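PDB 4ZEM: translation initiation factor eIF2b-like protein,Translation initiation factor eIF2b-like protein, which is the beta subunit of eIF2B, a heterodecameric translation initiation factor that probably promotes guanine-nucleotide exchange on eIF2. Local coordinates for residues A[54-68]-A[156-168]. Numbering follows the deposited sequence.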
ATOM      1  N   ARG A  54      -8.365  12.004  -6.668  1.00 55.90           N
ATOM      2  CA  ARG A  54      -9.583  11.954  -7.467  1.00 58.89           C
ATOM      3  C   ARG A  54     -10.248  13.329  -7.533  1.00 66.63           C
ATOM      4  O   ARG A  54     -10.763  13.738  -8.578  1.00 65.10           O
ATOM      5  CB  ARG A  54     -10.561  10.934  -6.897  1.00 47.08           C
ATOM      6  CG  ARG A  54     -11.745  10.650  -7.803  1.00 52.44           C
ATOM      7  CD  ARG A  54     -12.673   9.623  -7.187  1.00 53.78           C
ATOM      8  NE  ARG A  54     -13.878   9.438  -7.984  1.00 62.44           N
ATOM      9  CZ  ARG A  54     -15.027  10.063  -7.753  1.00 67.00           C
ATOM     10  NH1 ARG A  54     -15.130  10.913  -6.741  1.00 59.32           N
ATOM     11  NH2 ARG A  54     -16.073   9.832  -8.534  1.00 69.26           N
ATOM     12  N   GLN A  55     -10.220  14.041  -6.413  1.00 49.49           N
ATOM     13  CA  GLN A  55     -10.819  15.363  -6.339  1.00 57.74           C
ATOM     14  C   GLN A  55      -9.966  16.382  -7.094  1.00 63.81           C
ATOM     15  O   GLN A  55     -10.484  17.353  -7.646  1.00 70.84           O
ATOM     16  CB  GLN A  55     -10.968  15.795  -4.880  1.00 53.29           C
ATOM     17  CG  GLN A  55     -12.163  15.199  -4.175  1.00 65.55           C
ATOM     18  CD  GLN A  55     -13.477  15.515  -4.859  1.00 79.47           C
ATOM     19  OE1 GLN A  55     -13.705  16.637  -5.310  1.00 84.35           O
ATOM     20  NE2 GLN A  55     -14.355  14.519  -4.936  1.00 80.85           N
ATOM     21  N   VAL A  56      -8.659  16.142  -7.126  1.00 62.07           N
ATOM     22  CA  VAL A  56      -7.749  16.959  -7.921  1.00 64.91           C
ATOM     23  C   VAL A  56      -8.070  16.815  -9.406  1.00 64.29           C
ATOM     24  O   VAL A  56      -8.141  17.802 -10.131  1.00 66.19           O
ATOM     25  CB  VAL A  56      -6.277  16.575  -7.657  1.00 61.73           C
ATOM     26  CG1 VAL A  56      -5.350  17.241  -8.655  1.00 50.10           C
ATOM     27  CG2 VAL A  56      -5.887  16.938  -6.236  1.00 61.88           C
ATOM     28  N   VAL A  57      -8.288  15.581  -9.848  1.00 61.74           N
ATOM     29  CA  VAL A  57      -8.662  15.322 -11.234  1.00 59.93           C
ATOM     30  C   VAL A  57      -9.987  16.011 -11.547  1.00 60.42           C
ATOM     31  O   VAL A  57     -10.152  16.615 -12.605  1.00 70.63           O
ATOM     32  CB  VAL A  57      -8.767  13.811 -11.529  1.00 57.70           C
ATOM     33  CG1 VAL A  57      -9.317  13.576 -12.929  1.00 59.64           C
ATOM     34  CG2 VAL A  57      -7.406  13.150 -11.374  1.00 47.25           C
ATOM     35  N   ALA A  58     -10.924  15.921 -10.611  1.00 62.91           N
ATOM     36  CA  ALA A  58     -12.260  16.482 -10.793  1.00 61.69           C
ATOM     37  C   ALA A  58     -12.331  18.013 -10.741  1.00 60.54           C
ATOM     38  O   ALA A  58     -12.967  18.628 -11.587  1.00 74.31           O
ATOM     39  CB  ALA A  58     -13.204  15.897  -9.752  1.00 57.05           C
ATOM     40  N   LYS A  59     -11.708  18.623  -9.739  1.00 61.53           N
ATOM     41  CA  LYS A  59     -11.884  20.052  -9.499  1.00 62.04           C
ATOM     42  C   LYS A  59     -10.764  20.984  -9.974  1.00 66.53           C
ATOM     43  O   LYS A  59     -11.012  22.171 -10.168  1.00 65.90           O
ATOM     44  CB  LYS A  59     -12.127  20.290  -8.010  1.00 67.69           C
ATOM     45  CG  LYS A  59     -13.339  19.559  -7.455  1.00 63.09           C
ATOM     46  CD  LYS A  59     -13.597  19.972  -6.017  1.00 83.18           C
ATOM     47  CE  LYS A  59     -14.977  19.550  -5.547  1.00 88.62           C
ATOM     48  NZ  LYS A  59     -15.357  20.250  -4.287  1.00 95.01           N
ATOM     49  N   SER A  60      -9.538  20.487 -10.129  1.00 60.25           N
ATOM     50  CA  SER A  60      -8.448  21.363 -10.571  1.00 61.44           C
ATOM     51  C   SER A  60      -8.657  21.820 -12.023  1.00 67.81           C
ATOM     52  O   SER A  60      -9.432  21.216 -12.765  1.00 63.68           O
ATOM     53  CB  SER A  60      -7.090  20.678 -10.409  1.00 58.75           C
ATOM     54  OG  SER A  60      -6.865  19.727 -11.434  1.00 70.23           O
ATOM     55  N   LYS A  61      -7.949  22.877 -12.423  1.00 66.15           N
ATOM     56  CA  LYS A  61      -7.948  23.355 -13.810  1.00 78.51           C
ATOM     57  C   LYS A  61      -6.826  22.783 -14.685  1.00 74.35           C
ATOM     58  O   LYS A  61      -5.654  22.860 -14.321  1.00 71.62           O
ATOM     59  CB  LYS A  61      -7.836  24.884 -13.822  1.00 74.15           C
ATOM     60  CG  LYS A  61      -8.923  25.624 -13.070  1.00 78.87           C
ATOM     61  CD  LYS A  61      -8.587  27.105 -12.978  1.00 89.07           C
ATOM     62  CE  LYS A  61      -9.331  27.769 -11.837  1.00 90.71           C
ATOM     63  NZ  LYS A  61     -10.759  27.997 -12.184  1.00 97.54           N
ATOM     64  N   TRP A  62      -7.225  22.131 -15.769  1.00 74.11           N
ATOM     65  CA  TRP A  62      -6.307  21.549 -16.730  1.00 79.39           C
ATOM     66  C   TRP A  62      -7.072  21.334 -18.025  1.00 86.42           C
ATOM     67  O   TRP A  62      -8.271  21.076 -17.997  1.00 69.60           O
ATOM     68  CB  TRP A  62      -5.744  20.223 -16.214  1.00 63.86           C
ATOM     69  CG  TRP A  62      -6.795  19.238 -15.832  1.00 66.48           C
ATOM     70  CD1 TRP A  62      -7.418  19.137 -14.630  1.00 72.49           C
ATOM     71  CD2 TRP A  62      -7.354  18.214 -16.659  1.00 69.83           C
ATOM     72  NE1 TRP A  62      -8.331  18.118 -14.654  1.00 64.63           N
ATOM     73  CE2 TRP A  62      -8.311  17.535 -15.891  1.00 67.15           C
ATOM     74  CE3 TRP A  62      -7.138  17.808 -17.976  1.00 69.43           C
ATOM     75  CZ2 TRP A  62      -9.048  16.472 -16.391  1.00 68.39           C
ATOM     76  CZ3 TRP A  62      -7.872  16.756 -18.471  1.00 76.88           C
ATOM     77  CH2 TRP A  62      -8.815  16.098 -17.681  1.00 76.18           C
ATOM     78  N   HIS A  63      -6.391  21.431 -19.160  1.00 84.85           N
ATOM     79  CA  HIS A  63      -7.047  21.193 -20.439  1.00 98.59           C
ATOM     80  C   HIS A  63      -6.387  20.058 -21.209  1.00 98.40           C
ATOM     81  O   HIS A  63      -6.984  19.486 -22.114  1.00118.53           O
ATOM     82  CB  HIS A  63      -7.087  22.465 -21.284  1.00103.44           C
ATOM     83  CG  HIS A  63      -8.266  23.341 -21.005  1.00107.51           C
ATOM     84  ND1 HIS A  63      -9.052  23.869 -22.004  1.00116.33           N
ATOM     85  CD2 HIS A  63      -8.793  23.784 -19.841  1.00112.83           C
ATOM     86  CE1 HIS A  63     -10.010  24.603 -21.467  1.00118.13           C
ATOM     87  NE2 HIS A  63      -9.876  24.566 -20.156  1.00115.51           N
ATOM     88  N   ASP A  64      -5.154  19.736 -20.840  1.00 80.37           N
ATOM     89  CA  ASP A  64      -4.404  18.679 -21.505  1.00 77.31           C
ATOM     90  C   ASP A  64      -3.784  17.736 -20.484  1.00 74.80           C
ATOM     91  O   ASP A  64      -3.559  18.111 -19.339  1.00 73.37           O
ATOM     92  CB  ASP A  64      -3.336  19.264 -22.426  1.00 75.18           C
ATOM     93  CG  ASP A  64      -2.390  20.178 -21.700  1.00 81.57           C
ATOM     94  OD1 ASP A  64      -1.339  20.527 -22.268  1.00 79.41           O
ATOM     95  OD2 ASP A  64      -2.696  20.548 -20.554  1.00 87.29           O
ATOM     96  N   VAL A  65      -3.517  16.509 -20.906  1.00 74.31           N
ATOM     97  CA  VAL A  65      -2.969  15.487 -20.005  1.00 70.14           C
ATOM     98  C   VAL A  65      -1.715  15.981 -19.294  1.00 67.60           C
ATOM     99  O   VAL A  65      -1.487  15.654 -18.134  1.00 70.62           O
ATOM    100  CB  VAL A  65      -2.677  14.151 -20.737  1.00 85.35           C
ATOM    101  CG1 VAL A  65      -3.935  13.653 -21.416  1.00 88.25           C
ATOM    102  CG2 VAL A  65      -1.549  14.307 -21.756  1.00 87.60           C
ATOM    103  N   ASP A  66      -0.928  16.800 -19.982  1.00 72.85           N
ATOM    104  CA  ASP A  66       0.314  17.323 -19.435  1.00 77.15           C
ATOM    105  C   ASP A  66       0.041  18.197 -18.219  1.00 76.87           C
ATOM    106  O   ASP A  66       0.783  18.143 -17.239  1.00 73.83           O
ATOM    107  CB  ASP A  66       1.070  18.101 -20.506  1.00 85.74           C
ATOM    108  CG  ASP A  66       1.614  17.199 -21.594  1.00 94.03           C
ATOM    109  OD1 ASP A  66       2.153  16.122 -21.259  1.00 98.35           O
ATOM    110  OD2 ASP A  66       1.484  17.552 -22.784  1.00 94.91           O
ATOM    111  N   GLN A  67      -1.031  18.984 -18.270  1.00 65.31           N
ATOM    112  CA  GLN A  67      -1.385  19.818 -17.129  1.00 70.28           C
ATOM    113  C   GLN A  67      -2.101  19.007 -16.049  1.00 70.38           C
ATOM    114  O   GLN A  67      -2.017  19.330 -14.867  1.00 71.38           O
ATOM    115  CB  GLN A  67      -2.281  20.985 -17.561  1.00 67.70           C
ATOM    116  CG  GLN A  67      -1.632  22.021 -18.465  1.00 72.26           C
ATOM    117  CD  GLN A  67      -2.662  22.814 -19.256  1.00 80.17           C
ATOM    118  OE1 GLN A  67      -3.854  22.501 -19.227  1.00 85.83           O
ATOM    119  NE2 GLN A  67      -2.208  23.844 -19.964  1.00 80.12           N
ATOM    120  N   LEU A  68      -2.769  17.929 -16.450  1.00 59.17           N
ATOM    121  CA  LEU A  68      -3.376  17.019 -15.484  1.00 59.13           C
ATOM    122  C   LEU A  68      -2.312  16.274 -14.689  1.00 60.85           C
ATOM    123  O   LEU A  68      -2.428  16.119 -13.473  1.00 63.64           O
ATOM    124  CB  LEU A  68      -4.302  16.022 -16.177  1.00 55.51           C
ATOM    125  CG  LEU A  68      -4.986  15.034 -15.224  1.00 60.76           C
ATOM    126  CD1 LEU A  68      -5.745  15.770 -14.111  1.00 53.34           C
ATOM    127  CD2 LEU A  68      -5.913  14.096 -15.979  1.00 56.35           C
ATOM    128  N   VAL A 156     -11.405  16.863 -22.899  1.00 88.83           N
ATOM    129  CA  VAL A 156     -10.990  16.983 -21.510  1.00 88.43           C
ATOM    130  C   VAL A 156     -11.965  16.293 -20.584  1.00 93.74           C
ATOM    131  O   VAL A 156     -11.575  15.609 -19.641  1.00 97.62           O
ATOM    132  CB  VAL A 156     -10.883  18.443 -21.126  1.00 95.03           C
ATOM    133  CG1 VAL A 156     -10.630  18.617 -19.625  1.00 91.11           C
ATOM    134  CG2 VAL A 156      -9.793  19.041 -21.937  1.00 99.00           C
ATOM    135  N   HIS A 157     -13.245  16.479 -20.875  1.00 96.00           N
ATOM    136  CA  HIS A 157     -14.304  15.924 -20.059  1.00 96.90           C
ATOM    137  C   HIS A 157     -14.336  14.402 -20.119  1.00 97.12           C
ATOM    138  O   HIS A 157     -14.494  13.735 -19.092  1.00 97.49           O
ATOM    139  CB  HIS A 157     -15.653  16.489 -20.493  1.00103.18           C
ATOM    140  CG  HIS A 157     -16.808  15.908 -19.746  1.00113.39           C
ATOM    141  ND1 HIS A 157     -17.575  14.877 -20.248  1.00120.83           N
ATOM    142  CD2 HIS A 157     -17.321  16.198 -18.527  1.00115.29           C
ATOM    143  CE1 HIS A 157     -18.513  14.564 -19.375  1.00123.90           C
ATOM    144  NE2 HIS A 157     -18.382  15.352 -18.321  1.00121.28           N
ATOM    145  N   ALA A 158     -14.184  13.853 -21.321  1.00 95.54           N
ATOM    146  CA  ALA A 158     -14.234  12.407 -21.503  1.00 94.63           C
ATOM    147  C   ALA A 158     -13.088  11.728 -20.765  1.00 90.49           C
ATOM    148  O   ALA A 158     -13.279  10.701 -20.114  1.00 88.00           O
ATOM    149  CB  ALA A 158     -14.196  12.058 -22.979  1.00 97.84           C
ATOM    150  N   LEU A 159     -11.902  12.320 -20.859  1.00 88.10           N
ATOM    151  CA  LEU A 159     -10.719  11.784 -20.194  1.00 81.94           C
ATOM    152  C   LEU A 159     -10.877  11.915 -18.686  1.00 78.04           C
ATOM    153  O   LEU A 159     -10.564  10.984 -17.940  1.00 68.83           O
ATOM    154  CB  LEU A 159      -9.459  12.507 -20.696  1.00 79.32           C
ATOM    155  CG  LEU A 159      -8.034  12.178 -20.219  1.00 74.54           C
ATOM    156  CD1 LEU A 159      -7.724  12.624 -18.798  1.00 84.39           C
ATOM    157  CD2 LEU A 159      -7.686  10.705 -20.443  1.00 67.98           C
ATOM    158  N   ARG A 160     -11.391  13.063 -18.252  1.00 77.97           N
ATOM    159  CA  ARG A 160     -11.593  13.340 -16.836  1.00 64.37           C
ATOM    160  C   ARG A 160     -12.475  12.280 -16.194  1.00 79.57           C
ATOM    161  O   ARG A 160     -12.174  11.785 -15.111  1.00 75.79           O
ATOM    162  CB  ARG A 160     -12.220  14.722 -16.645  1.00 67.67           C
ATOM    163  CG  ARG A 160     -12.363  15.159 -15.195  1.00 74.78           C
ATOM    164  CD  ARG A 160     -13.201  16.425 -15.100  1.00 71.79           C
ATOM    165  NE  ARG A 160     -14.614  16.101 -14.940  1.00 92.57           N
ATOM    166  CZ  ARG A 160     -15.332  16.359 -13.851  1.00102.38           C
ATOM    167  NH1 ARG A 160     -14.776  16.959 -12.810  1.00100.06           N
ATOM    168  NH2 ARG A 160     -16.612  16.018 -13.807  1.00106.40           N
ATOM    169  N   SER A 161     -13.560  11.932 -16.878  1.00 78.49           N
ATOM    170  CA  SER A 161     -14.503  10.942 -16.375  1.00 76.03           C
ATOM    171  C   SER A 161     -13.863   9.568 -16.239  1.00 72.13           C
ATOM    172  O   SER A 161     -14.075   8.863 -15.252  1.00 67.20           O
ATOM    173  CB  SER A 161     -15.728  10.853 -17.286  1.00 84.04           C
ATOM    174  OG  SER A 161     -16.547   9.760 -16.908  1.00 97.59           O
ATOM    175  N   GLU A 162     -13.087   9.185 -17.244  1.00 76.79           N
ATOM    176  CA  GLU A 162     -12.452   7.872 -17.252  1.00 84.91           C
ATOM    177  C   GLU A 162     -11.367   7.746 -16.176  1.00 79.82           C
ATOM    178  O   GLU A 162     -11.221   6.693 -15.551  1.00 77.53           O
ATOM    179  CB  GLU A 162     -11.866   7.580 -18.636  1.00 94.04           C
ATOM    180  CG  GLU A 162     -12.071   6.145 -19.110  1.00106.66           C
ATOM    181  CD  GLU A 162     -13.532   5.802 -19.388  1.00120.74           C
ATOM    182  OE1 GLU A 162     -13.805   4.632 -19.729  1.00124.83           O
ATOM    183  OE2 GLU A 162     -14.407   6.688 -19.269  1.00128.35           O
ATOM    184  N   VAL A 163     -10.609   8.819 -15.965  1.00 73.99           N
ATOM    185  CA  VAL A 163      -9.565   8.828 -14.944  1.00 65.49           C
ATOM    186  C   VAL A 163     -10.145   8.710 -13.541  1.00 64.45           C
ATOM    187  O   VAL A 163      -9.632   7.955 -12.711  1.00 59.77           O
ATOM    188  CB  VAL A 163      -8.699  10.101 -15.030  1.00 64.27           C
ATOM    189  CG1 VAL A 163      -7.814  10.238 -13.796  1.00 61.16           C
ATOM    190  CG2 VAL A 163      -7.861  10.083 -16.293  1.00 61.17           C
ATOM    191  N   MET A 164     -11.224   9.441 -13.281  1.00 59.43           N
ATOM    192  CA  MET A 164     -11.868   9.387 -11.975  1.00 60.19           C
ATOM    193  C   MET A 164     -12.364   7.975 -11.665  1.00 70.62           C
ATOM    194  O   MET A 164     -12.229   7.487 -10.540  1.00 70.50           O
ATOM    195  CB  MET A 164     -13.038  10.375 -11.921  1.00 59.06           C
ATOM    196  CG  MET A 164     -12.629  11.843 -11.888  1.00 60.59           C
ATOM    197  SD  MET A 164     -14.021  13.002 -11.966  1.00 84.27           S
ATOM    198  CE  MET A 164     -14.940  12.548 -10.500  1.00 78.71           C
ATOM    199  N   ASP A 165     -12.918   7.319 -12.678  1.00 67.31           N
ATOM    200  CA  ASP A 165     -13.345   5.931 -12.565  1.00 64.51           C
ATOM    201  C   ASP A 165     -12.177   5.009 -12.200  1.00 60.77           C
ATOM    202  O   ASP A 165     -12.300   4.143 -11.327  1.00 58.77           O
ATOM    203  CB  ASP A 165     -14.017   5.485 -13.865  1.00 71.21           C
ATOM    204  CG  ASP A 165     -15.497   5.843 -13.900  1.00 82.28           C
ATOM    205  OD1 ASP A 165     -16.051   6.190 -12.835  1.00 78.60           O
ATOM    206  OD2 ASP A 165     -16.108   5.785 -14.987  1.00 95.04           O
ATOM    207  N   GLY A 166     -11.048   5.196 -12.875  1.00 60.14           N
ATOM    208  CA  GLY A 166      -9.864   4.386 -12.645  1.00 47.17           C
ATOM    209  C   GLY A 166      -9.335   4.563 -11.236  1.00 62.28           C
ATOM    210  O   GLY A 166      -8.851   3.605 -10.612  1.00 55.42           O
ATOM    211  N   ILE A 167      -9.419   5.794 -10.734  1.00 56.00           N
ATOM    212  CA  ILE A 167      -8.997   6.092  -9.370  1.00 52.72           C
ATOM    213  C   ILE A 167      -9.905   5.407  -8.347  1.00 49.74           C
ATOM    214  O   ILE A 167      -9.436   4.964  -7.296  1.00 57.93           O
ATOM    215  CB  ILE A 167      -8.960   7.610  -9.114  1.00 59.16           C
ATOM    216  CG1 ILE A 167      -7.938   8.274 -10.043  1.00 47.07           C
ATOM    217  CG2 ILE A 167      -8.584   7.904  -7.669  1.00 46.44           C
ATOM    218  CD1 ILE A 167      -7.699   9.742  -9.738  1.00 50.43           C
ATOM    219  N   GLU A 168     -11.192   5.295  -8.657  1.00 53.73           N
ATOM    220  CA  GLU A 168     -12.107   4.579  -7.771  1.00 62.60           C
ATOM    221  C   GLU A 168     -11.707   3.116  -7.676  1.00 58.77           C
ATOM    222  O   GLU A 168     -11.792   2.501  -6.617  1.00 69.06           O
ATOM    223  CB  GLU A 168     -13.548   4.685  -8.268  1.00 68.68           C
ATOM    224  CG  GLU A 168     -14.407   5.660  -7.497  1.00 84.12           C
ATOM    225  CD  GLU A 168     -15.767   5.874  -8.139  1.00105.87           C
ATOM    226  OE1 GLU A 168     -15.823   6.173  -9.353  1.00110.88           O
ATOM    227  OE2 GLU A 168     -16.781   5.743  -7.423  1.00121.25           O
TER
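Trp-62 lays its six-membered ring against Val-156, whose CG1 makes a CH-pi contact 3.8 Å from the ring centroid and 24° off the normal. On the opposite face of the indole Leu-68 CD1 lies nearer the five-membered ring, and Arg-160 CB meets the edge at CZ2. CG of Trp-62 sits between the backbone N and the carbonyl carbon (chi1 55°), which swings the indole back to the C-terminal end of helix 43-59; there NE1 gives Val-57 O a hydrogen bond of 3.1 Å, almost in the ring plane. A phenylalanine here would probably leave Val-57 O without this donor and open a gap beside Val-156 and Arg-160. The loop carrying Trp-62 joins helix 43-59 to helix 65-82, and residues 156-168 of helix 154-182 run antiparallel to residues 54-59, their axes 9.5 Å apart at closest approach, within the helical part of this eIF2B regulatory subunit. Val-57 is the knob here, set in a hole made by Arg-160, Val-163, Met-164 and Ile-167; its CG2 touches Ile-167 CD1 at 3.8 Å. One turn from Val-156, Arg-160 bends at chi3 (90°) and brings NH1 to Ala-58 O in a weak bond of 2.7 Å, while Met-164 SD lies over its guanidinium. Arg-54 is extended as far as NE: Met-164 CE covers one face of its guanidinium, and Glu-168 OE1 forms a long salt bridge of 3.8 Å to NH2.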